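Local coordinates for metallo-beta-lactamase domain-containing protein 1 (Thermotoga maritima, PDB 1ZTC), which binds nickel ions through a metallo-beta-lactamase fold and is probably a metal-dependent hydrolase, possibly an endoribonuclease, at residues K43-I48 against D73-L78; M13-L18 against T36-E41; T80-D85 against A153-S158; V100-K105 against L132-E137. All coordinates share one frame; numbering follows the deposited sequence.

In the fold
Contacts 1, 2 and 4 lie in one mixed six-stranded sheet, whose order runs 13-19, 37-42, 45-49, 76-78, 97-101, 130-133. Contact 2 pairs the first two strands, contact 1 the middle two and contact 4 the last two. Contacts 1 and 2, with centres about 10 Å apart, touch through the pairing of strands 37-42 and 45-49; contacts 2 and 4 are about 21 Å apart. The first segment of contact 3 follows strand 76-78, and the contact ties the metal-binding loop to strand 157-163 of the second sheet. Contact 4 is nested within the chain loop that contact 3 closes; their centres are about 10 Å apart, and the end of strand 97-101 packs on 153-158.

Contact 1. Residues K43-I48 against D73-L78; sequences KDRRII and DITDVL
Arg45 and Asp76 form a salt bridge across two parallel strands: Arg45 NH2 meets the syn lone pair of Asp76 OD1 at 2.8 Å, with the guanidinium and carboxylate planes turned 56° apart. Bends at chi2 and chi3 set Arg45 NE near the carboxylate, and Thr75 CB sits over the centre of one guanidinium face. Next to it, Arg46 NE reaches the backbone carbonyl Asp73 O at 2.7 Å, tilted out of the carbonyl plane. Thr75 OG1 is gripped twice, accepting from Arg46 N at 2.9 Å and donating to Asp76 OD2 at 2.7 Å; chi1 of 58° sets this hydroxyl between its own backbone N and carbonyl carbon. Farther along, Ile48 N donates to Asp76 O, and Leu78 N to Ile48 O at 2.8 Å, in parallel register. In one of its two conformers Ile48 packs CD1 on Ile74 CG1, while Ile47 CG2 presses on Leu78 CD1 at 3.4 Å, tighter than usual for two carbons. The strands belong to the beta-alpha-beta unit 45-49, 57-67, 76-78, and Phe64 of the connecting helix covers Ile48 and Ile74. Tyr99 OH, on the next strand, also hydrogen-bonds Asp76 OD1. With an arginine, a threonine hydroxyl and a tyrosine around it, the buried Asp76 carboxylate is probably stabilised in its charged form.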
# COMPACT_ATOMS: atom_id res chain seq x y z
N LYS A 43 35.74 5.25 -9.15
CA LYS A 43 36.44 5.51 -10.39
C LYS A 43 35.43 5.77 -11.52
O LYS A 43 34.64 6.71 -11.44
CB LYS A 43 37.42 4.37 -10.74
CG LYS A 43 38.54 4.16 -9.74
CD LYS A 43 39.41 2.99 -10.18
CE LYS A 43 40.67 2.86 -9.34
NZ LYS A 43 41.45 1.61 -9.66
N ASP A 44 35.45 4.93 -12.54
CA ASP A 44 34.57 5.04 -13.69
C ASP A 44 33.35 4.12 -13.60
O ASP A 44 32.63 3.95 -14.58
CB ASP A 44 35.39 4.64 -14.94
CG ASP A 44 36.08 3.23 -14.81
OD1 ASP A 44 36.46 2.80 -13.68
OD2 ASP A 44 36.24 2.55 -15.85
N ARG A 45 33.15 3.52 -12.44
CA ARG A 45 32.06 2.59 -12.25
C ARG A 45 30.87 3.27 -11.59
O ARG A 45 31.00 4.07 -10.67
CB ARG A 45 32.51 1.40 -11.41
CG ARG A 45 33.81 0.75 -11.84
CD ARG A 45 33.82 0.31 -13.29
NE ARG A 45 33.21 -1.00 -13.46
CZ ARG A 45 33.05 -1.60 -14.64
NH1 ARG A 45 33.45 -1.02 -15.77
NH2 ARG A 45 32.48 -2.79 -14.70
N ARG A 46 29.69 2.94 -12.10
CA ARG A 46 28.44 3.37 -11.52
C ARG A 46 27.65 2.11 -11.20
O ARG A 46 27.18 1.39 -12.10
CB ARG A 46 27.74 4.32 -12.48
CG ARG A 46 28.44 5.68 -12.52
CD ARG A 46 27.96 6.57 -13.64
NE ARG A 46 28.25 5.97 -14.95
CZ ARG A 46 29.42 6.03 -15.59
NH1 ARG A 46 30.48 6.65 -15.06
NH2 ARG A 46 29.54 5.44 -16.79
N ILE A 47 27.54 1.85 -9.90
CA ILE A 47 27.18 0.54 -9.38
C ILE A 47 25.85 0.60 -8.66
O ILE A 47 25.62 1.48 -7.82
CB ILE A 47 28.26 0.05 -8.39
CG1 ILE A 47 29.66 0.10 -9.04
CG2 ILE A 47 27.93 -1.34 -7.86
CD1 ILE A 47 30.80 0.16 -8.05
N ILE A 48 24.98 -0.35 -8.97
CA ILE A 48 23.74 -0.52 -8.21
C ILE A 48 23.73 -1.86 -7.49
O ILE A 48 24.00 -2.90 -8.09
CB ILE A 48 22.50 -0.37 -9.11
CG1 ILE A 48 22.39 1.09 -9.57
CG2 ILE A 48 21.22 -0.81 -8.35
CD1 ILE A 48 21.40 1.36 -10.65
N ASP A 73 24.09 4.51 -18.10
CA ASP A 73 25.38 4.80 -17.48
C ASP A 73 25.73 3.82 -16.38
O ASP A 73 26.83 3.84 -15.86
CB ASP A 73 25.40 6.22 -16.90
CG ASP A 73 25.16 7.31 -17.96
OD1 ASP A 73 25.78 7.28 -19.06
OD2 ASP A 73 24.35 8.21 -17.68
N ILE A 74 24.79 2.96 -16.01
CA ILE A 74 25.07 1.98 -14.97
C ILE A 74 25.92 0.86 -15.57
O ILE A 74 25.52 0.24 -16.53
CB ILE A 74 23.75 1.40 -14.40
CG1 ILE A 74 22.90 2.54 -13.79
CG2 ILE A 74 24.03 0.29 -13.41
CD1 ILE A 74 23.62 3.43 -12.78
N THR A 75 27.08 0.63 -14.94
CA THR A 75 28.09 -0.32 -15.38
C THR A 75 28.02 -1.67 -14.66
O THR A 75 28.44 -2.67 -15.20
CB THR A 75 29.51 0.28 -15.14
OG1 THR A 75 29.67 0.60 -13.74
CG2 THR A 75 29.69 1.55 -15.96
N ASP A 76 27.53 -1.69 -13.43
CA ASP A 76 27.56 -2.90 -12.61
C ASP A 76 26.32 -2.97 -11.74
O ASP A 76 25.91 -1.96 -11.14
CB ASP A 76 28.80 -2.93 -11.70
CG ASP A 76 30.11 -2.81 -12.47
OD1 ASP A 76 30.68 -3.86 -12.85
OD2 ASP A 76 30.56 -1.68 -12.71
N VAL A 77 25.72 -4.16 -11.67
CA VAL A 77 24.56 -4.37 -10.82
C VAL A 77 24.74 -5.67 -10.06
O VAL A 77 24.96 -6.73 -10.67
CB VAL A 77 23.24 -4.43 -11.64
CG1 VAL A 77 22.04 -4.76 -10.74
CG2 VAL A 77 23.02 -3.12 -12.35
N LEU A 78 24.68 -5.58 -8.73
CA LEU A 78 24.82 -6.74 -7.87
C LEU A 78 23.49 -7.05 -7.16
O LEU A 78 22.73 -6.13 -6.81
CB LEU A 78 25.93 -6.53 -6.84
CG LEU A 78 27.31 -6.20 -7.43
CD1 LEU A 78 27.49 -4.72 -7.66
CD2 LEU A 78 28.39 -6.69 -6.50

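Contact 2. Residues M13-L18 against T36-E41; sequences MELKIL and TVVYLE
The Tyr39 ring meets Lys16 at its edge, where Lys16 CB lies near the ring plane, and Glu41 OE2 lies in that plane beside the hydroxyl. Tyr39 OH donates to the anti lone pair of Glu41 OE2 at 2.7 Å, a bond between residues two apart on the same strand. Tyr39 CG is anti to the backbone N (chi1 175°). The end of the side chain leads away from strand 13-18, and Leu18 instead packs its CG on Tyr39 CB at 3.7 Å. Arg46 and Leu67 also touch the tyrosine. The two segments are antiparallel neighbours at one margin of the six-stranded sheet, itself one of the two main sheets of the alpha-beta-beta-alpha sandwich of the metallo-beta-lactamase fold. Glu14 with Glu41 and Lys16 with Tyr39 are hydrogen-bonded pairs; in the latter, Lys16 N reaches Tyr39 O at 2.9 Å with an almost straight N-H...O angle of 173°. The pairing continues to Leu18 N, which donates to Val37 O at 2.8 Å. On the other face lie Leu15, Ile17, Val38 and Leu40. Leu15 CD1 is pressed against Val38 CG1 at 3.4 Å, closer than usual for carbons, and also meets Leu40 CD2 at 3.6 Å. Met13, present as selenomethionine, extends this apolar row, its SE lying 4.1 Å from Leu40 CD1. Val208 of strand 206-208, in the second sheet, packs on Ile17 and Val38.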
# COMPACT_ATOMS: atom_id res chain seq x y z
N MSE A 13 35.08 5.59 -2.81
CA MSE A 13 33.77 5.10 -3.18
C MSE A 13 32.69 5.87 -2.41
O MSE A 13 32.72 5.92 -1.19
CB MSE A 13 33.66 3.62 -2.90
CG MSE A 13 32.32 3.05 -3.26
SE MSE A 13 32.33 1.14 -3.22
CE MSE A 13 32.69 0.85 -4.73
N GLU A 14 31.75 6.46 -3.13
CA GLU A 14 30.69 7.26 -2.56
C GLU A 14 29.39 6.47 -2.62
O GLU A 14 29.07 5.93 -3.66
CB GLU A 14 30.49 8.54 -3.36
CG GLU A 14 31.59 9.58 -3.17
CD GLU A 14 31.32 10.50 -1.99
OE1 GLU A 14 30.12 10.82 -1.71
OE2 GLU A 14 32.31 10.92 -1.34
N LEU A 15 28.64 6.49 -1.53
CA LEU A 15 27.37 5.80 -1.42
C LEU A 15 26.19 6.78 -1.45
O LEU A 15 26.24 7.83 -0.81
CB LEU A 15 27.33 5.06 -0.10
CG LEU A 15 25.97 4.49 0.31
CD1 LEU A 15 25.69 3.27 -0.45
CD2 LEU A 15 25.94 4.19 1.77
N LYS A 16 25.15 6.43 -2.19
CA LYS A 16 23.87 7.09 -2.10
C LYS A 16 22.78 6.02 -2.02
O LYS A 16 22.76 5.09 -2.82
CB LYS A 16 23.64 8.01 -3.28
CG LYS A 16 22.43 8.96 -3.08
CD LYS A 16 22.19 9.91 -4.26
CE LYS A 16 21.02 10.92 -4.05
NZ LYS A 16 21.05 11.63 -2.72
N ILE A 17 21.89 6.15 -1.05
CA ILE A 17 20.72 5.30 -0.96
C ILE A 17 19.61 5.95 -1.79
O ILE A 17 19.06 6.97 -1.40
CB ILE A 17 20.30 5.04 0.49
CG1 ILE A 17 21.43 4.29 1.23
CG2 ILE A 17 19.04 4.17 0.54
CD1 ILE A 17 21.30 4.29 2.74
N LEU A 18 19.31 5.38 -2.95
CA LEU A 18 18.34 5.96 -3.85
C LEU A 18 16.90 5.76 -3.37
O LEU A 18 16.03 6.61 -3.57
CB LEU A 18 18.50 5.36 -5.24
CG LEU A 18 19.87 5.49 -5.88
CD1 LEU A 18 19.77 5.10 -7.33
CD2 LEU A 18 20.45 6.91 -5.73
N THR A 36 15.22 -1.64 -0.92
CA THR A 36 16.23 -0.60 -0.91
C THR A 36 17.09 -0.70 -2.17
O THR A 36 17.40 -1.81 -2.65
CB THR A 36 17.09 -0.79 0.33
OG1 THR A 36 16.26 -0.58 1.48
CG2 THR A 36 18.27 0.20 0.36
N VAL A 37 17.46 0.45 -2.71
CA VAL A 37 18.34 0.55 -3.88
C VAL A 37 19.55 1.42 -3.49
O VAL A 37 19.42 2.56 -3.07
CB VAL A 37 17.65 1.18 -5.10
CG1 VAL A 37 18.63 1.25 -6.31
CG2 VAL A 37 16.42 0.41 -5.46
N VAL A 38 20.71 0.82 -3.64
CA VAL A 38 22.00 1.41 -3.29
C VAL A 38 22.77 1.71 -4.56
O VAL A 38 22.85 0.88 -5.47
CB VAL A 38 22.79 0.41 -2.39
CG1 VAL A 38 24.25 0.76 -2.30
CG2 VAL A 38 22.15 0.38 -1.00
N TYR A 39 23.31 2.93 -4.61
CA TYR A 39 24.10 3.41 -5.71
C TYR A 39 25.49 3.76 -5.20
O TYR A 39 25.63 4.39 -4.15
CB TYR A 39 23.44 4.65 -6.30
CG TYR A 39 24.23 5.33 -7.41
CD1 TYR A 39 24.32 4.77 -8.67
CD2 TYR A 39 24.85 6.56 -7.20
CE1 TYR A 39 25.00 5.39 -9.67
CE2 TYR A 39 25.55 7.18 -8.22
CZ TYR A 39 25.60 6.60 -9.46
OH TYR A 39 26.28 7.19 -10.50
N LEU A 40 26.51 3.33 -5.94
CA LEU A 40 27.90 3.58 -5.60
C LEU A 40 28.66 4.10 -6.80
O LEU A 40 28.49 3.59 -7.91
CB LEU A 40 28.59 2.31 -5.13
CG LEU A 40 27.97 1.59 -3.94
CD1 LEU A 40 28.42 0.14 -3.91
CD2 LEU A 40 28.37 2.30 -2.64
N GLU A 41 29.50 5.10 -6.57
CA GLU A 41 30.42 5.58 -7.58
C GLU A 41 31.85 5.31 -7.12
O GLU A 41 32.23 5.68 -6.02
CB GLU A 41 30.24 7.09 -7.82
CG GLU A 41 28.99 7.43 -8.62
CD GLU A 41 28.85 8.93 -8.96
OE1 GLU A 41 29.76 9.72 -8.57
OE2 GLU A 41 27.82 9.29 -9.62

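Contact 3. Residues T80-D85 against A153-S158; sequences THVHLD and AREHLS. With NI (nickel (II) ion), chain F; PO4 (phosphate ion), chain G.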
# COMPACT_ATOMS: atom_id res chain seq x y z
N THR A 80 21.67 -9.09 -3.94
CA THR A 80 21.68 -9.88 -2.73
C THR A 80 21.08 -11.25 -3.03
O THR A 80 21.63 -12.27 -2.65
CB THR A 80 20.93 -9.20 -1.58
OG1 THR A 80 19.57 -8.95 -1.95
CG2 THR A 80 21.64 -7.91 -1.21
N HIS A 81 19.96 -11.26 -3.75
CA HIS A 81 19.38 -12.50 -4.16
C HIS A 81 18.33 -12.32 -5.24
O HIS A 81 17.91 -11.20 -5.52
CB HIS A 81 18.77 -13.21 -2.95
CG HIS A 81 17.61 -12.49 -2.33
ND1 HIS A 81 17.69 -11.20 -1.86
CD2 HIS A 81 16.36 -12.92 -2.06
CE1 HIS A 81 16.54 -10.87 -1.32
NE2 HIS A 81 15.72 -11.89 -1.44
N VAL A 82 17.86 -13.43 -5.79
CA VAL A 82 16.98 -13.42 -6.93
C VAL A 82 15.53 -13.50 -6.49
O VAL A 82 14.91 -14.55 -6.55
CB VAL A 82 17.37 -14.56 -7.89
CG1 VAL A 82 16.42 -14.58 -9.12
CG2 VAL A 82 18.79 -14.37 -8.29
N HIS A 83 15.03 -12.39 -5.94
CA HIS A 83 13.64 -12.20 -5.63
C HIS A 83 13.24 -10.96 -6.38
O HIS A 83 13.98 -9.95 -6.41
CB HIS A 83 13.34 -12.08 -4.12
CG HIS A 83 13.32 -13.40 -3.40
ND1 HIS A 83 13.19 -13.50 -2.02
CD2 HIS A 83 13.48 -14.67 -3.85
CE1 HIS A 83 13.25 -14.78 -1.67
NE2 HIS A 83 13.42 -15.51 -2.76
N LEU A 84 12.06 -11.02 -6.96
CA LEU A 84 11.59 -10.01 -7.90
C LEU A 84 11.61 -8.58 -7.37
O LEU A 84 11.89 -7.63 -8.10
CB LEU A 84 10.15 -10.36 -8.30
CG LEU A 84 9.70 -9.88 -9.66
CD1 LEU A 84 10.62 -10.36 -10.77
CD2 LEU A 84 8.24 -10.37 -9.86
N ASP A 85 11.28 -8.42 -6.09
CA ASP A 85 11.23 -7.08 -5.46
C ASP A 85 12.63 -6.43 -5.31
O ASP A 85 12.76 -5.21 -5.10
CB ASP A 85 10.49 -7.15 -4.11
CG ASP A 85 11.13 -8.11 -3.12
OD1 ASP A 85 11.46 -9.28 -3.49
OD2 ASP A 85 11.35 -7.69 -1.98
N ALA A 153 17.66 -17.43 1.25
CA ALA A 153 17.63 -18.13 -0.04
C ALA A 153 19.03 -18.67 -0.29
O ALA A 153 20.01 -18.10 0.22
CB ALA A 153 17.21 -17.17 -1.14
N ARG A 154 19.14 -19.78 -1.01
CA ARG A 154 20.43 -20.45 -1.17
C ARG A 154 21.48 -19.55 -1.82
O ARG A 154 22.68 -19.70 -1.58
CB ARG A 154 20.28 -21.72 -2.01
CG ARG A 154 19.96 -21.46 -3.51
CD ARG A 154 19.54 -22.71 -4.27
NE ARG A 154 18.18 -23.11 -3.93
CZ ARG A 154 17.56 -24.18 -4.43
NH1 ARG A 154 18.18 -24.98 -5.29
NH2 ARG A 154 16.31 -24.45 -4.05
N GLU A 155 21.04 -18.62 -2.67
CA GLU A 155 21.97 -17.75 -3.41
C GLU A 155 22.26 -16.41 -2.72
O GLU A 155 22.89 -15.52 -3.29
CB GLU A 155 21.45 -17.50 -4.82
CG GLU A 155 20.35 -16.44 -4.99
CD GLU A 155 18.95 -16.93 -4.64
OE1 GLU A 155 18.78 -18.09 -4.17
OE2 GLU A 155 18.00 -16.14 -4.87
N HIS A 156 21.79 -16.28 -1.48
CA HIS A 156 21.75 -14.99 -0.85
C HIS A 156 23.15 -14.49 -0.47
O HIS A 156 23.98 -15.21 0.13
CB HIS A 156 20.83 -15.00 0.38
CG HIS A 156 20.57 -13.63 0.93
ND1 HIS A 156 21.47 -12.98 1.75
CD2 HIS A 156 19.54 -12.77 0.73
CE1 HIS A 156 21.00 -11.77 2.03
NE2 HIS A 156 19.83 -11.62 1.42
N LEU A 157 23.38 -13.21 -0.77
CA LEU A 157 24.63 -12.52 -0.50
C LEU A 157 24.39 -11.25 0.30
O LEU A 157 23.36 -10.57 0.13
CB LEU A 157 25.29 -12.09 -1.81
CG LEU A 157 25.69 -13.17 -2.81
CD1 LEU A 157 26.13 -12.50 -4.11
CD2 LEU A 157 26.77 -14.09 -2.28
N SER A 158 25.39 -10.93 1.13
CA SER A 158 25.49 -9.64 1.80
C SER A 158 26.80 -8.99 1.34
O SER A 158 27.77 -9.68 0.97
CB SER A 158 25.41 -9.80 3.34
OG SER A 158 24.23 -10.50 3.75
NI NI F . 13.82 -12.10 -0.46
P PO4 G . 15.78 -21.76 -1.26
O1 PO4 G . 15.93 -23.24 -1.44
O2 PO4 G . 14.54 -21.28 -1.93
O3 PO4 G . 16.88 -21.04 -1.98
O4 PO4 G . 15.82 -21.46 0.22
O HOH W 1 15.70 -17.18 -5.93
O HOH W 2 12.57 -10.58 -1.42
O HOH W 3 11.64 -12.06 0.61
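Two backbone amides carry the hydrogen bonds between the segments: Leu157 N donates to a lone pair of Thr80 O at 2.7 Å, and Val82 N to the anti lone pair of Glu155 OE2 at 2.9 Å. One water donates to both Val82 O and Glu155 OE2, a second link between this carboxylate and the loop, while Lys107 forms a salt bridge with Glu155 OE1. Among ring contacts, His156 CD2 lies 3.4 Å above the His81 ring, displaced toward its rim, and the two planes are inclined at 46°. His156 ND1 is hydrogen-bonded to Thr149 and NE2 to the amide of Asp174. His81 ND1 donates nearly in its ring plane to Thr80 OG1, whose hydroxyl also bonds Asp50; this leaves NE2 directed at the metal. The coordination bonds are His81 NE2 to nickel at 2.1 Å and His83 ND1 to the same ion at 2.2 Å, with two waters, His152 and Asp174 also bound. His81 and His83 open the His-X-His-X-Asp-His motif of the metallo-beta-lactamase superfamily, whose Asp85 and His86 serve the second nickel together with Asp174 and His211. Asp85 OD1 accepts from a nickel-bound water at 2.7 Å. Anion binding occurs at Arg154, which holds a phosphate probably taken from the crystallisation liquor: its backbone N donates to phosphate O3 at 2.8 Å and its NH2 to phosphate O1 at 2.9 Å. Lys107 and Lys187 of a third subunit bind the same anion.

Contact 4. Residues V100-K105 against L132-E137; sequences VHEVYK and LLKGEE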
# COMPACT_ATOMS: atom_id res chain seq x y z
N VAL A 100 25.85 -12.14 -9.25
CA VAL A 100 24.88 -12.97 -8.53
C VAL A 100 25.59 -14.26 -8.12
O VAL A 100 26.50 -14.72 -8.81
CB VAL A 100 23.62 -13.29 -9.44
CG1 VAL A 100 24.00 -14.06 -10.65
CG2 VAL A 100 22.52 -14.01 -8.69
N HIS A 101 25.17 -14.84 -6.99
CA HIS A 101 25.75 -16.09 -6.53
C HIS A 101 25.40 -17.22 -7.48
O HIS A 101 24.25 -17.38 -7.90
CB HIS A 101 25.29 -16.44 -5.09
CG HIS A 101 26.09 -17.56 -4.48
ND1 HIS A 101 25.92 -18.88 -4.84
CD2 HIS A 101 27.11 -17.55 -3.59
CE1 HIS A 101 26.78 -19.63 -4.18
NE2 HIS A 101 27.51 -18.85 -3.41
N GLU A 102 26.41 -18.04 -7.79
CA GLU A 102 26.30 -19.10 -8.79
C GLU A 102 25.15 -20.09 -8.58
O GLU A 102 24.59 -20.63 -9.54
CB GLU A 102 27.64 -19.86 -8.90
CG GLU A 102 28.13 -20.48 -7.58
CD GLU A 102 29.41 -21.27 -7.72
OE1 GLU A 102 29.98 -21.35 -8.83
OE2 GLU A 102 29.84 -21.83 -6.69
N VAL A 103 24.75 -20.30 -7.33
CA VAL A 103 23.78 -21.34 -7.01
C VAL A 103 22.34 -20.94 -7.43
O VAL A 103 21.44 -21.76 -7.40
CB VAL A 103 23.96 -21.78 -5.52
CG1 VAL A 103 23.35 -20.81 -4.58
CG2 VAL A 103 23.40 -23.14 -5.26
N TYR A 104 22.15 -19.71 -7.91
CA TYR A 104 20.86 -19.30 -8.47
C TYR A 104 20.51 -20.16 -9.68
O TYR A 104 19.35 -20.45 -9.92
CB TYR A 104 20.84 -17.80 -8.82
CG TYR A 104 21.08 -17.44 -10.27
CD1 TYR A 104 22.36 -17.27 -10.76
CD2 TYR A 104 20.01 -17.27 -11.15
CE1 TYR A 104 22.59 -16.96 -12.09
CE2 TYR A 104 20.23 -16.94 -12.49
CZ TYR A 104 21.52 -16.78 -12.96
OH TYR A 104 21.73 -16.46 -14.29
N LYS A 105 21.53 -20.56 -10.44
CA LYS A 105 21.33 -21.42 -11.60
C LYS A 105 20.74 -22.80 -11.28
O LYS A 105 20.25 -23.48 -12.17
CB LYS A 105 22.64 -21.60 -12.36
CG LYS A 105 23.02 -20.36 -13.14
CD LYS A 105 24.23 -20.58 -14.03
CE LYS A 105 24.07 -19.84 -15.37
NZ LYS A 105 23.98 -18.34 -15.23
N LEU A 132 29.36 -14.79 -12.01
CA LEU A 132 28.89 -15.69 -10.97
C LEU A 132 29.80 -15.63 -9.76
O LEU A 132 31.00 -15.79 -9.89
CB LEU A 132 28.79 -17.13 -11.51
CG LEU A 132 27.87 -17.25 -12.73
CD1 LEU A 132 27.96 -18.64 -13.30
CD2 LEU A 132 26.42 -16.90 -12.43
N LEU A 133 29.23 -15.36 -8.59
CA LEU A 133 29.99 -15.24 -7.35
C LEU A 133 29.83 -16.50 -6.49
O LEU A 133 28.85 -17.28 -6.66
CB LEU A 133 29.52 -14.02 -6.57
CG LEU A 133 29.67 -12.68 -7.29
CD1 LEU A 133 29.01 -11.57 -6.50
CD2 LEU A 133 31.17 -12.37 -7.57
N LYS A 134 30.81 -16.72 -5.62
CA LYS A 134 30.79 -17.85 -4.67
C LYS A 134 30.70 -17.39 -3.21
O LYS A 134 30.31 -18.17 -2.34
CB LYS A 134 32.05 -18.67 -4.84
CG LYS A 134 32.22 -19.24 -6.23
CD LYS A 134 33.38 -20.26 -6.27
CE LYS A 134 33.46 -21.09 -7.58
NZ LYS A 134 32.80 -22.44 -7.50
N GLY A 135 31.04 -16.13 -2.96
CA GLY A 135 31.26 -15.64 -1.60
C GLY A 135 32.75 -15.49 -1.31
O GLY A 135 33.56 -16.22 -1.84
N GLU A 136 33.07 -14.52 -0.47
CA GLU A 136 34.42 -14.15 -0.06
C GLU A 136 35.18 -13.30 -1.09
O GLU A 136 36.26 -12.84 -0.77
CB GLU A 136 35.27 -15.39 0.35
CG GLU A 136 34.68 -16.18 1.54
CD GLU A 136 34.43 -15.30 2.74
OE1 GLU A 136 35.37 -14.58 3.14
OE2 GLU A 136 33.30 -15.29 3.29
N GLU A 137 34.63 -13.06 -2.28
CA GLU A 137 35.28 -12.18 -3.24
C GLU A 137 35.41 -10.76 -2.69
O GLU A 137 34.59 -10.30 -1.90
CB GLU A 137 34.52 -12.06 -4.56
CG GLU A 137 34.41 -13.33 -5.37
CD GLU A 137 33.22 -14.20 -4.97
OE1 GLU A 137 32.46 -13.85 -4.03
OE2 GLU A 137 33.04 -15.26 -5.60
O HOH W 4 31.90 -18.79 -9.58
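His101 and Leu133 meet at the tight side of this parallel strand pair, where Leu133 O stands 3.5 Å above the centre of the imidazole ring. Backbone bonds fasten the strands on both sides of His101: Leu133 N donates to Val100 O at 2.8 Å, and Glu102 N to Leu133 O at the same length. The ring is fixed further by Val103 N, which donates to His101 ND1 at 3.1 Å, and by a weak bond from NE2 to Lys134 O; His148 stacks on it. Leu157 of the second sheet packs on both His101 and Leu133. The outer side is looser. Leu132, largely exposed, brings CD2 to the edge of the Tyr104 ring, 3.8 Å from CE1. Lys134 NZ forms a salt bridge with Glu102 OE2 at 3.1 Å, on the syn side, and a water links Glu102 OE1 to Leu132 O. The strands belong to the beta-alpha-beta unit 97-101, 114-125, 130-133. After the second strand the chain turns, with Lys134 N and Gly135 N each donating to the Glu137 carboxylate. Because Val103 N donates to His101 ND1, the ring is probably a neutral imidazole protonated at NE2, with which the weak NE2 bond agrees.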